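PDB 3LD1: replicase polyprotein 1a from Avian infectious bronchitis virus, which is processed into the viral non-structural proteins, among them nsp2, a fragment of which is in this crystal and whose role in infection is still unclear. Local coordinates for residues 27-32 against 207-212; 199-204 against 228-233; 21-26 against 131-136; 120-125 against 144-149. The protein carries 3 engineered substitutions. All blocks are in the same frame, centred on the assembly; numbering follows the deposited sequence.

Interaction 1: residues 27-32 against 207-212; sequences PKDYAD and KCAKSI
A209 pushes its methyl group against the first turn of helix 30-46, and K210, the next residue, reaches across to D29. The close-packed half is small and apolar. A209 CB sits 3.8 Å from A31 CB and 4.0 Å from Y30 CB, with the amide A31 N also near it, 3.4 Å from A209 CB, so one methyl touches both side-chain roots and the backbone of the helix start. Beyond it the Y30 ring runs inward among K202, F205 and L150, and its hydroxyl is hydrogen-bonded to Q135 O.

The other half faces the surface and is held by charge. K210 NZ donates to D29 OD2 at 2.9 Å, on the syn side of the carboxylate, in a salt bridge where the two side chains cross at about a right angle. D29 has CG between the backbone N and the carbonyl carbon (chi1 46°), and its two oxygens have different partners: OD2 takes the lysine, while OD1 accepts from D32 N at 2.9 Å. D32 in turn uses the anti lone pair of OD2 to accept from K28 N at 2.8 Å. K28 arches across the outside, and its NZ comes within 4.4 Å of K210 NZ; this like-charge approach on an exposed flank is probably softened by solvent and by the nearby carboxylate. What results is an N-cap aspartate at the start of helix 30-46, bridged by its second oxygen to the loop that follows helix 194-207.

Interaction 2: residues 199-204 against 228-233; sequences AALKMA and GTCLAS
M203 leaves helix 194-207 with CG anti to its backbone N (chi1 -177°) and then bends at chi2 and chi3, which brings SD to 4.0 Å from T229 CG2 and lays the terminal CE 3.3 Å from G228 O. On the facing segment C230 has SG between its backbone N and carbonyl carbon (chi1 69°), a setting that turns the sulfur onto the helix, 3.9 Å from A200 CB and 4.0 Å from L201 CD1. A204, one helical turn on from A200, points its methyl into the middle of the contact: A204 CB lies 3.6 Å from T229 CB, and L231 CD1 packs on the same methyl from another direction, at 3.9 Å from A204 CB. Small alanines four residues apart thus give the helix a low face, and what docks on it is the type I beta turn T229 to A232 that leads into helix 232-243. A232 N closes this turn on T229 O. T229 OG1 is the capping acceptor for L231 N, though the place of that nitrogen is less sure, and it is also hydrogen-bonded to F226 O. No direct hydrogen bond joins the two segments; instead a water donates to A200 O at 2.9 Å and accepts from C230 N at 3.0 Å, linking a helix carbonyl to the turn. On the buried side L201 and L231 extend to helix 174-185, where they meet L185 and F181.

Interaction 3: residues 21-26 against 131-136; sequences FYTSHN and ILWLQV
W133 is the hub here, met at three places by the loop 21-26. T23 CG2 stands 3.6 Å above one face of the indole, offset toward the rim, and makes an off-centre CH-pi contact 4.2 Å from the centroid of the five-membered ring. H25 O comes up to the ring edge near its plane, 3.3 Å from W133 CZ2, while H25 CB lies 3.9 Å from that same carbon. At the root of the side chain F21 CE1 approaches W133 CB at 3.4 Å, the two side chains sliding past each other in opposite directions; across the F21 ring, CE2 reaches L134 CD2 at 4.1 Å.

What sets these groups is the loop itself. T23 has OG1 anti to its backbone N (chi1 -169°), and this oxygen accepts from H25 N at 3.2 Å, an ST turn that ties the T23 side chain to the H25 amide. Backbone hydrogen bonds of Y22 with V55 and of S24 with E53 fasten the loop to strand 50-54 and the turn after it. Farther out, F20 meets the W133 ring edge-to-face, Y98 does the same with F21, and P27 and A33 also touch the indole. F21 and W133 belong to a buried aromatic cluster, with H25 at its exposed margin, through which the connection between helices 13-20 and 30-46 packs onto helix 128-134.

Interaction 4: residues 120-125 against 144-149; sequences LTLDEI and AMAMRR. Engineered in segment 120-125: L120 (natural residue Gln).
The tail of helix 112-121 is anchored on the long helix 140-162 through R149 and L122, a basic group and an apolar one working next to each other. R149 sends its chain out from the helix and bends at chi3, and NH2 arrives at D123 OD1 in a salt bridge. The modelled separation of D123 OD1 and R149 NH2, 2.5 Å, is short and should not be read closely. The carboxylate oxygen meets the guanidinium at its edge, near its plane, yet the two flat groups are turned 57° apart, and the carboxylate engages only NH2, so this is a single-nitrogen bridge and not a two-pronged one. NH2 is also 2.9 Å from the carbonyl L120 O of the engineered leucine, and R149 NE is hydrogen-bonded to A119 O. A guanidinium among carbonyls toward the C-terminal end of helix 112-121 would be expected to suit the partial negative charge there. Past that point the chain tightens into a 3-10 turn, 122-124, with E124 N bonded to T121 O and I125 N to L122 O. L122 points toward helix 140-162 with CG anti to its backbone N (chi1 -161°), and its two methyls have different partners. L122 CD1 meets M145 CE at 4.2 Å, L122 CD2 meets A146 CB at 4.2 Å, and L122 CB lies 3.8 Å from R149 NE, beside the polar grip. I131 and L134 of helix 128-134 also pack on L122, while R148 makes a salt bridge to D116 farther back along helix 112-121.

Helix 128-134 ties interactions 3 and 4 together: L134 touches F21 in the one and packs on A146 of the other, and Q135, just beyond it, probably bonds through NE2 to A146 O. Interaction 3 is the buried member, aromatic and without a hydrogen bond across it, whereas interaction 1 lies at the surface and pairs a methyl contact with a salt bridge. Interactions 2 and 4 are partly buried; the former relies on apolar packing of alanine, leucine, cysteine and methionine, with a bridging water, the latter on an arginine beside leucine. Helix 194-207 supplies interaction 2 and leads into the loop of interaction 1, and the Y30 side chain of interaction 1 reaches both interactions 2 and 3.

Interaction 1: residues 27-32 against 207-212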
loop_
_atom_site.group_PDB
_atom_site.type_symbol
_atom_site.label_atom_id
_atom_site.label_comp_id
_atom_site.label_asym_id
_atom_site.label_seq_id
_atom_site.Cartn_x
_atom_site.Cartn_y
_atom_site.Cartn_z
ATOM N N PRO A 27 9.991 -6.645 16.106
ATOM C CA PRO A 27 9.349 -5.759 15.064
ATOM C C PRO A 27 7.802 -5.912 14.955
ATOM O O PRO A 27 7.284 -7.012 14.792
ATOM C CB PRO A 27 10.031 -6.197 13.747
ATOM C CG PRO A 27 10.318 -7.711 13.984
ATOM C CD PRO A 27 10.672 -7.811 15.509
ATOM N N LYS A 28 7.111 -4.775 15.014
ATOM C CA LYS A 28 5.664 -4.728 15.077
ATOM C C LYS A 28 5.089 -5.374 13.784
ATOM O O LYS A 28 4.180 -6.244 13.876
ATOM C CB LYS A 28 5.217 -3.244 15.340
ATOM C CG LYS A 28 3.699 -2.742 14.982
ATOM C CD LYS A 28 2.513 -3.750 15.423
ATOM C CE LYS A 28 1.374 -3.060 16.222
ATOM N NZ LYS A 28 0.935 -1.739 15.618
ATOM N N ASP A 29 5.626 -4.959 12.613
ATOM C CA ASP A 29 5.214 -5.466 11.264
ATOM C C ASP A 29 6.329 -5.060 10.317
ATOM O O ASP A 29 7.400 -4.657 10.791
ATOM C CB ASP A 29 3.909 -4.802 10.786
ATOM C CG ASP A 29 3.940 -3.312 11.010
ATOM O OD1 ASP A 29 4.969 -2.678 10.594
ATOM O OD2 ASP A 29 2.995 -2.790 11.687
ATOM N N TYR A 30 6.062 -5.085 9.006
ATOM C CA TYR A 30 7.082 -4.775 8.008
ATOM C C TYR A 30 7.465 -3.307 8.031
ATOM O O TYR A 30 8.630 -2.940 7.807
ATOM C CB TYR A 30 6.627 -5.169 6.605
ATOM C CG TYR A 30 7.753 -5.102 5.611
ATOM C CD1 TYR A 30 8.027 -3.933 4.916
ATOM C CD2 TYR A 30 8.615 -6.184 5.425
ATOM C CE1 TYR A 30 9.110 -3.845 4.005
ATOM C CE2 TYR A 30 9.720 -6.100 4.528
ATOM C CZ TYR A 30 9.953 -4.937 3.839
ATOM O OH TYR A 30 11.005 -4.869 2.979
ATOM N N ALA A 31 6.492 -2.455 8.336
ATOM C CA ALA A 31 6.808 -1.055 8.502
ATOM C C ALA A 31 7.842 -0.843 9.600
ATOM O O ALA A 31 8.854 -0.155 9.374
ATOM C CB ALA A 31 5.576 -0.221 8.691
ATOM N N ASP A 32 7.624 -1.447 10.759
ATOM C CA ASP A 32 8.550 -1.276 11.898
ATOM C C ASP A 32 9.922 -1.875 11.502
ATOM O O ASP A 32 10.980 -1.241 11.548
ATOM C CB ASP A 32 7.942 -1.948 13.160
ATOM C CG ASP A 32 8.682 -1.581 14.535
ATOM O OD1 ASP A 32 9.262 -0.463 14.752
ATOM O OD2 ASP A 32 8.646 -2.448 15.455
ATOM N N LYS A 207 4.985 0.756 2.978
ATOM C CA LYS A 207 3.966 1.797 2.914
ATOM C C LYS A 207 2.643 1.182 3.160
ATOM O O LYS A 207 1.734 1.837 3.649
ATOM C CB LYS A 207 3.975 2.640 1.645
ATOM C CG LYS A 207 3.035 3.867 1.740
ATOM C CD LYS A 207 3.160 4.872 0.579
ATOM C CE LYS A 207 2.074 5.985 0.607
ATOM N NZ LYS A 207 2.028 6.694 -0.734
ATOM N N CYS A 208 2.544 -0.105 2.908
ATOM C CA CYS A 208 1.277 -0.658 3.074
ATOM C C CYS A 208 1.232 -1.818 4.014
ATOM O O CYS A 208 0.231 -2.536 4.079
ATOM C CB CYS A 208 0.665 -0.912 1.734
ATOM S SG CYS A 208 1.405 -2.152 0.808
ATOM N N ALA A 209 2.300 -1.965 4.797
ATOM C CA ALA A 209 2.292 -2.953 5.849
ATOM C C ALA A 209 1.015 -2.802 6.673
ATOM O O ALA A 209 0.347 -3.819 6.970
ATOM C CB ALA A 209 3.489 -2.761 6.753
ATOM N N LYS A 210 0.683 -1.539 7.015
ATOM C CA LYS A 210 -0.216 -1.224 8.138
ATOM C C LYS A 210 -1.702 -1.419 7.769
ATOM O O LYS A 210 -2.420 -2.125 8.444
ATOM C CB LYS A 210 0.023 0.224 8.632
ATOM C CG LYS A 210 0.243 0.375 10.149
ATOM C CD LYS A 210 1.744 0.513 10.483
ATOM C CE LYS A 210 2.021 0.490 12.022
ATOM N NZ LYS A 210 3.415 -0.028 12.431
ATOM N N SER A 211 -2.174 -0.791 6.689
ATOM C CA SER A 211 -3.592 -0.915 6.274
ATOM C C SER A 211 -3.616 -0.761 4.788
ATOM O O SER A 211 -2.657 -0.242 4.189
ATOM C CB SER A 211 -4.352 0.252 6.856
ATOM O OG SER A 211 -3.523 1.400 6.644
ATOM N N ILE A 212 -4.709 -1.184 4.176
ATOM C CA ILE A 212 -4.959 -0.859 2.764
ATOM C C ILE A 212 -6.284 -0.110 2.727
ATOM O O ILE A 212 -7.287 -0.657 3.195
ATOM C CB ILE A 212 -4.893 -2.162 1.854
ATOM C CG1 ILE A 212 -3.541 -2.281 1.144
ATOM C CG2 ILE A 212 -6.011 -2.252 0.805
ATOM C CD1 ILE A 212 -2.417 -2.679 2.017
#

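Interaction 2: residues 199-204 against 228-233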
loop_
_atom_site.group_PDB
_atom_site.type_symbol
_atom_site.label_atom_id
_atom_site.label_comp_id
_atom_site.label_asym_id
_atom_site.label_seq_id
_atom_site.Cartn_x
_atom_site.Cartn_y
_atom_site.Cartn_z
ATOM N N ALA A 199 14.906 -2.254 -3.504
ATOM C CA ALA A 199 14.810 -1.213 -2.521
ATOM C C ALA A 199 13.452 -0.425 -2.673
ATOM O O ALA A 199 12.878 0.097 -1.706
ATOM C CB ALA A 199 16.015 -0.278 -2.675
ATOM N N ALA A 200 12.918 -0.348 -3.887
ATOM C CA ALA A 200 11.671 0.386 -4.023
ATOM C C ALA A 200 10.531 -0.469 -3.428
ATOM O O ALA A 200 9.580 0.013 -2.804
ATOM C CB ALA A 200 11.447 0.656 -5.478
ATOM N N LEU A 201 10.696 -1.758 -3.572
ATOM C CA LEU A 201 9.689 -2.659 -3.166
ATOM C C LEU A 201 9.642 -2.838 -1.673
ATOM O O LEU A 201 8.580 -3.018 -1.087
ATOM C CB LEU A 201 9.983 -3.982 -3.823
ATOM C CG LEU A 201 8.895 -4.981 -3.838
ATOM C CD1 LEU A 201 7.722 -4.308 -4.562
ATOM C CD2 LEU A 201 9.491 -6.069 -4.625
ATOM N N LYS A 202 10.787 -2.802 -1.026
ATOM C CA LYS A 202 10.735 -2.733 0.450
ATOM C C LYS A 202 9.960 -1.477 0.870
ATOM O O LYS A 202 9.031 -1.542 1.676
ATOM C CB LYS A 202 12.149 -2.679 1.070
ATOM C CG LYS A 202 13.093 -3.895 0.820
ATOM C CD LYS A 202 14.540 -3.525 1.286
ATOM C CE LYS A 202 15.417 -4.795 1.337
ATOM N NZ LYS A 202 16.865 -4.410 1.222
ATOM N N MET A 203 10.324 -0.331 0.304
ATOM C CA MET A 203 9.681 0.918 0.663
ATOM C C MET A 203 8.170 0.758 0.480
ATOM O O MET A 203 7.386 1.082 1.365
ATOM C CB MET A 203 10.256 2.077 -0.120
ATOM C CG MET A 203 9.614 3.412 0.315
ATOM S SD MET A 203 7.921 3.596 -0.392
ATOM C CE MET A 203 8.200 4.892 -1.596
ATOM N N ALA A 204 7.774 0.175 -0.639
ATOM C CA ALA A 204 6.375 0.021 -0.934
ATOM C C ALA A 204 5.713 -0.970 -0.009
ATOM O O ALA A 204 4.540 -0.755 0.383
ATOM C CB ALA A 204 6.178 -0.379 -2.394
ATOM N N GLY A 228 2.387 6.557 -3.716
ATOM C CA GLY A 228 3.677 7.077 -4.208
ATOM C C GLY A 228 4.746 5.992 -4.123
ATOM O O GLY A 228 5.662 6.150 -3.356
ATOM N N THR A 229 4.562 4.853 -4.810
ATOM C CA THR A 229 5.510 3.759 -4.784
ATOM C C THR A 229 5.590 3.116 -6.135
ATOM O O THR A 229 4.779 3.387 -7.044
ATOM C CB THR A 229 5.045 2.673 -3.815
ATOM O OG1 THR A 229 4.004 1.870 -4.413
ATOM C CG2 THR A 229 4.564 3.325 -2.483
ATOM N N CYS A 230 6.536 2.221 -6.285
ATOM C CA CYS A 230 6.606 1.486 -7.507
ATOM C C CYS A 230 5.365 0.608 -7.675
ATOM O O CYS A 230 5.225 -0.097 -8.647
ATOM C CB CYS A 230 7.866 0.640 -7.523
ATOM S SG CYS A 230 7.848 -0.731 -6.322
ATOM N N LEU A 231 4.470 0.588 -6.711
ATOM C CA LEU A 231 3.275 -0.176 -6.924
ATOM C C LEU A 231 2.177 0.716 -7.512
ATOM O O LEU A 231 1.074 0.220 -7.751
ATOM C CB LEU A 231 2.815 -0.839 -5.637
ATOM C CG LEU A 231 3.730 -1.936 -5.072
ATOM C CD1 LEU A 231 3.217 -2.591 -3.763
ATOM C CD2 LEU A 231 3.937 -3.023 -6.108
ATOM N N ALA A 232 2.486 1.971 -7.828
ATOM C CA ALA A 232 1.455 2.898 -8.407
ATOM C C ALA A 232 0.859 2.334 -9.644
ATOM O O ALA A 232 -0.312 2.587 -10.019
ATOM C CB ALA A 232 2.033 4.277 -8.782
ATOM N N SER A 233 1.714 1.608 -10.342
ATOM C CA SER A 233 1.300 1.153 -11.628
ATOM C C SER A 233 0.047 0.238 -11.451
ATOM O O SER A 233 -0.676 -0.036 -12.411
ATOM C CB SER A 233 2.476 0.484 -12.294
ATOM O OG SER A 233 2.659 -0.797 -11.713
HETATM O O HOH W 1 8.830 2.369 -4.330
#

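Interaction 3: residues 21-26 against 131-136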
loop_
_atom_site.group_PDB
_atom_site.type_symbol
_atom_site.label_atom_id
_atom_site.label_comp_id
_atom_site.label_asym_id
_atom_site.label_seq_id
_atom_site.Cartn_x
_atom_site.Cartn_y
_atom_site.Cartn_z
ATOM N N PHE A 21 21.414 -9.083 12.406
ATOM C CA PHE A 21 20.500 -10.079 12.911
ATOM C C PHE A 21 20.722 -10.529 14.362
ATOM O O PHE A 21 20.106 -11.511 14.822
ATOM C CB PHE A 21 20.565 -11.251 11.975
ATOM C CG PHE A 21 19.841 -11.020 10.714
ATOM C CD1 PHE A 21 18.842 -10.030 10.648
ATOM C CD2 PHE A 21 20.083 -11.841 9.585
ATOM C CE1 PHE A 21 18.139 -9.829 9.433
ATOM C CE2 PHE A 21 19.394 -11.631 8.362
ATOM C CZ PHE A 21 18.437 -10.638 8.293
ATOM N N TYR A 22 21.615 -9.844 15.081
ATOM C CA TYR A 22 21.758 -10.052 16.524
ATOM C C TYR A 22 20.744 -9.237 17.279
ATOM O O TYR A 22 20.626 -9.404 18.489
ATOM C CB TYR A 22 23.142 -9.640 17.007
ATOM C CG TYR A 22 24.169 -10.701 16.818
ATOM C CD1 TYR A 22 24.705 -11.392 17.946
ATOM C CD2 TYR A 22 24.662 -11.015 15.518
ATOM C CE1 TYR A 22 25.710 -12.440 17.764
ATOM C CE2 TYR A 22 25.653 -12.028 15.343
ATOM C CZ TYR A 22 26.136 -12.733 16.496
ATOM O OH TYR A 22 27.032 -13.690 16.377
ATOM N N THR A 23 20.028 -8.354 16.567
ATOM C CA THR A 23 19.116 -7.381 17.166
ATOM C C THR A 23 18.081 -8.064 18.071
ATOM O O THR A 23 17.701 -9.244 17.836
ATOM C CB THR A 23 18.370 -6.563 16.101
ATOM O OG1 THR A 23 17.699 -5.468 16.746
ATOM C CG2 THR A 23 17.351 -7.442 15.370
ATOM N N SER A 24 17.691 -7.342 19.128
ATOM C CA SER A 24 16.796 -7.907 20.131
ATOM C C SER A 24 15.433 -7.349 19.775
ATOM O O SER A 24 14.388 -7.826 20.255
ATOM C CB SER A 24 17.224 -7.539 21.603
ATOM O OG SER A 24 17.613 -6.170 21.771
ATOM N N HIS A 25 15.444 -6.348 18.899
ATOM C CA HIS A 25 14.248 -5.636 18.616
ATOM C C HIS A 25 13.173 -6.593 18.200
ATOM O O HIS A 25 13.467 -7.523 17.467
ATOM C CB HIS A 25 14.457 -4.593 17.586
ATOM C CG HIS A 25 13.370 -3.580 17.579
ATOM N ND1 HIS A 25 12.115 -3.843 17.063
ATOM C CD2 HIS A 25 13.324 -2.325 18.082
ATOM C CE1 HIS A 25 11.356 -2.776 17.210
ATOM N NE2 HIS A 25 12.069 -1.839 17.816
ATOM N N ASN A 26 11.962 -6.420 18.751
ATOM C CA ASN A 26 10.775 -7.218 18.371
ATOM C C ASN A 26 9.877 -6.396 17.422
ATOM O O ASN A 26 9.078 -5.554 17.876
ATOM C CB ASN A 26 9.990 -7.765 19.607
ATOM C CG ASN A 26 8.637 -8.456 19.221
ATOM O OD1 ASN A 26 8.130 -8.362 18.078
ATOM N ND2 ASN A 26 8.046 -9.147 20.197
ATOM N N ILE A 131 11.278 -13.942 9.834
ATOM C CA ILE A 131 10.780 -13.713 8.518
ATOM C C ILE A 131 10.766 -12.247 8.181
ATOM O O ILE A 131 11.398 -11.792 7.203
ATOM C CB ILE A 131 9.370 -14.308 8.332
ATOM C CG1 ILE A 131 9.431 -15.838 8.592
ATOM C CG2 ILE A 131 8.851 -13.929 6.963
ATOM C CD1 ILE A 131 8.560 -16.626 7.742
ATOM N N LEU A 132 10.114 -11.453 9.015
ATOM C CA LEU A 132 10.151 -10.014 8.721
ATOM C C LEU A 132 11.581 -9.488 8.561
ATOM O O LEU A 132 11.778 -8.636 7.764
ATOM C CB LEU A 132 9.321 -9.189 9.690
ATOM C CG LEU A 132 7.803 -8.864 9.636
ATOM C CD1 LEU A 132 6.882 -9.329 8.417
ATOM C CD2 LEU A 132 7.198 -9.301 11.008
ATOM N N TRP A 133 12.579 -9.976 9.273
ATOM C CA TRP A 133 13.931 -9.401 9.110
ATOM C C TRP A 133 14.548 -9.844 7.756
ATOM O O TRP A 133 15.221 -9.057 7.026
ATOM C CB TRP A 133 14.892 -9.722 10.284
ATOM C CG TRP A 133 14.532 -9.149 11.724
ATOM C CD1 TRP A 133 14.377 -9.888 12.859
ATOM C CD2 TRP A 133 14.338 -7.766 12.147
ATOM N NE1 TRP A 133 14.051 -9.095 13.928
ATOM C CE2 TRP A 133 14.053 -7.790 13.535
ATOM C CE3 TRP A 133 14.352 -6.528 11.485
ATOM C CZ2 TRP A 133 13.789 -6.641 14.276
ATOM C CZ3 TRP A 133 14.133 -5.386 12.225
ATOM C CH2 TRP A 133 13.833 -5.447 13.619
ATOM N N LEU A 134 14.282 -11.094 7.398
ATOM C CA LEU A 134 14.687 -11.619 6.076
ATOM C C LEU A 134 14.163 -10.671 4.972
ATOM O O LEU A 134 14.883 -10.344 4.000
ATOM C CB LEU A 134 14.216 -13.070 5.867
ATOM C CG LEU A 134 14.876 -14.052 6.868
ATOM C CD1 LEU A 134 14.389 -15.466 6.713
ATOM C CD2 LEU A 134 16.423 -14.049 6.833
ATOM N N GLN A 135 12.944 -10.186 5.204
ATOM C CA GLN A 135 12.257 -9.392 4.227
ATOM C C GLN A 135 12.843 -8.006 4.198
ATOM O O GLN A 135 12.507 -7.220 3.317
ATOM C CB GLN A 135 10.741 -9.409 4.434
ATOM C CG GLN A 135 10.140 -10.770 4.142
ATOM C CD GLN A 135 8.771 -10.934 4.798
ATOM O OE1 GLN A 135 8.523 -10.254 5.775
ATOM N NE2 GLN A 135 7.869 -11.822 4.263
ATOM N N VAL A 136 13.768 -7.720 5.103
ATOM C CA VAL A 136 14.488 -6.434 5.016
ATOM C C VAL A 136 15.981 -6.641 4.952
ATOM O O VAL A 136 16.742 -5.692 5.081
ATOM C CB VAL A 136 14.104 -5.410 6.189
ATOM C CG1 VAL A 136 12.692 -4.914 6.006
ATOM C CG2 VAL A 136 14.190 -6.071 7.540
#

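Interaction 4: residues 120-125 against 144-149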
loop_
_atom_site.group_PDB
_atom_site.type_symbol
_atom_site.label_atom_id
_atom_site.label_comp_id
_atom_site.label_asym_id
_atom_site.label_seq_id
_atom_site.Cartn_x
_atom_site.Cartn_y
_atom_site.Cartn_z
ATOM N N LEU A 120 7.556 -20.165 0.313
ATOM C CA LEU A 120 6.207 -20.458 0.731
ATOM C C LEU A 120 6.347 -21.256 2.020
ATOM O O LEU A 120 5.543 -21.185 2.934
ATOM C CB LEU A 120 5.571 -21.308 -0.368
ATOM C CG LEU A 120 4.307 -22.123 -0.013
ATOM C CD1 LEU A 120 3.130 -21.120 0.269
ATOM C CD2 LEU A 120 3.988 -23.141 -1.097
ATOM N N THR A 121 7.445 -21.971 2.063
ATOM C CA THR A 121 7.809 -22.942 3.077
ATOM C C THR A 121 8.659 -22.352 4.219
ATOM O O THR A 121 8.871 -22.949 5.275
ATOM C CB THR A 121 8.611 -23.956 2.277
ATOM O OG1 THR A 121 7.735 -25.047 1.988
ATOM C CG2 THR A 121 9.809 -24.399 2.951
ATOM N N LEU A 122 9.155 -21.167 3.979
ATOM C CA LEU A 122 10.000 -20.453 4.875
ATOM C C LEU A 122 9.687 -20.500 6.398
ATOM O O LEU A 122 10.581 -20.613 7.240
ATOM C CB LEU A 122 10.056 -19.023 4.369
ATOM C CG LEU A 122 11.224 -18.281 4.917
ATOM C CD1 LEU A 122 12.421 -18.924 4.336
ATOM C CD2 LEU A 122 11.131 -16.810 4.535
ATOM N N ASP A 123 8.430 -20.413 6.757
ATOM C CA ASP A 123 8.079 -20.460 8.197
ATOM C C ASP A 123 8.352 -21.874 8.857
ATOM O O ASP A 123 8.355 -22.013 10.073
ATOM C CB ASP A 123 6.600 -20.058 8.364
ATOM C CG ASP A 123 5.703 -20.903 7.522
ATOM O OD1 ASP A 123 6.030 -21.117 6.336
ATOM O OD2 ASP A 123 4.719 -21.422 8.049
ATOM N N GLU A 124 8.560 -22.903 8.033
ATOM C CA GLU A 124 9.052 -24.171 8.524
ATOM C C GLU A 124 10.400 -24.003 9.185
ATOM O O GLU A 124 10.806 -24.836 9.929
ATOM C CB GLU A 124 9.196 -25.188 7.393
ATOM C CG GLU A 124 7.919 -25.728 6.802
ATOM C CD GLU A 124 8.233 -26.812 5.731
ATOM O OE1 GLU A 124 9.440 -26.917 5.311
ATOM O OE2 GLU A 124 7.267 -27.538 5.297
ATOM N N ILE A 125 11.138 -22.941 8.935
ATOM C CA ILE A 125 12.417 -22.813 9.642
ATOM C C ILE A 125 12.508 -21.502 10.438
ATOM O O ILE A 125 13.220 -21.453 11.422
ATOM C CB ILE A 125 13.627 -23.029 8.671
ATOM C CG1 ILE A 125 13.663 -24.469 8.110
ATOM C CG2 ILE A 125 14.984 -22.581 9.286
ATOM C CD1 ILE A 125 14.193 -25.575 9.087
ATOM N N ALA A 144 14.613 -10.683 -1.766
ATOM C CA ALA A 144 13.670 -10.857 -2.923
ATOM C C ALA A 144 12.881 -12.132 -2.813
ATOM O O ALA A 144 11.685 -12.149 -3.108
ATOM C CB ALA A 144 14.359 -10.801 -4.207
ATOM N N MET A 145 13.534 -13.186 -2.333
ATOM C CA MET A 145 12.874 -14.491 -2.145
ATOM C C MET A 145 11.863 -14.351 -1.045
ATOM O O MET A 145 10.710 -14.667 -1.241
ATOM C CB MET A 145 13.936 -15.590 -1.788
ATOM C CG MET A 145 13.380 -17.046 -1.443
ATOM S SD MET A 145 12.713 -17.043 0.223
ATOM C CE MET A 145 14.141 -16.753 1.215
ATOM N N ALA A 146 12.286 -13.855 0.128
ATOM C CA ALA A 146 11.342 -13.706 1.303
ATOM C C ALA A 146 10.137 -12.814 1.062
ATOM O O ALA A 146 9.034 -13.097 1.587
ATOM C CB ALA A 146 12.121 -13.210 2.618
ATOM N N MET A 147 10.358 -11.704 0.357
ATOM C CA MET A 147 9.269 -10.805 0.043
ATOM C C MET A 147 8.178 -11.468 -0.775
ATOM O O MET A 147 7.037 -11.003 -0.775
ATOM C CB MET A 147 9.744 -9.536 -0.659
ATOM C CG MET A 147 10.494 -8.548 0.230
ATOM S SD MET A 147 10.916 -7.026 -0.672
ATOM C CE MET A 147 12.544 -7.293 -1.273
ATOM N N ARG A 148 8.511 -12.564 -1.454
ATOM C CA ARG A 148 7.517 -13.192 -2.259
ATOM C C ARG A 148 6.276 -13.441 -1.431
ATOM O O ARG A 148 5.227 -13.513 -1.991
ATOM C CB ARG A 148 8.058 -14.469 -2.979
ATOM C CG ARG A 148 9.115 -14.084 -4.024
ATOM C CD ARG A 148 9.829 -15.281 -4.620
ATOM N NE ARG A 148 9.379 -15.466 -5.985
ATOM C CZ ARG A 148 9.945 -14.874 -7.013
ATOM N NH1 ARG A 148 11.026 -14.121 -6.821
ATOM N NH2 ARG A 148 9.458 -15.072 -8.208
ATOM N N ARG A 149 6.396 -13.530 -0.103
ATOM C CA ARG A 149 5.273 -13.996 0.742
ATOM C C ARG A 149 4.281 -12.906 0.934
ATOM O O ARG A 149 3.129 -13.173 1.312
ATOM C CB ARG A 149 5.700 -14.384 2.158
ATOM C CG ARG A 149 6.713 -15.469 2.320
ATOM C CD ARG A 149 6.907 -15.733 3.875
ATOM N NE ARG A 149 6.756 -17.165 4.108
ATOM C CZ ARG A 149 5.856 -17.755 4.894
ATOM N NH1 ARG A 149 5.014 -17.071 5.665
ATOM N NH2 ARG A 149 5.848 -19.076 4.953
#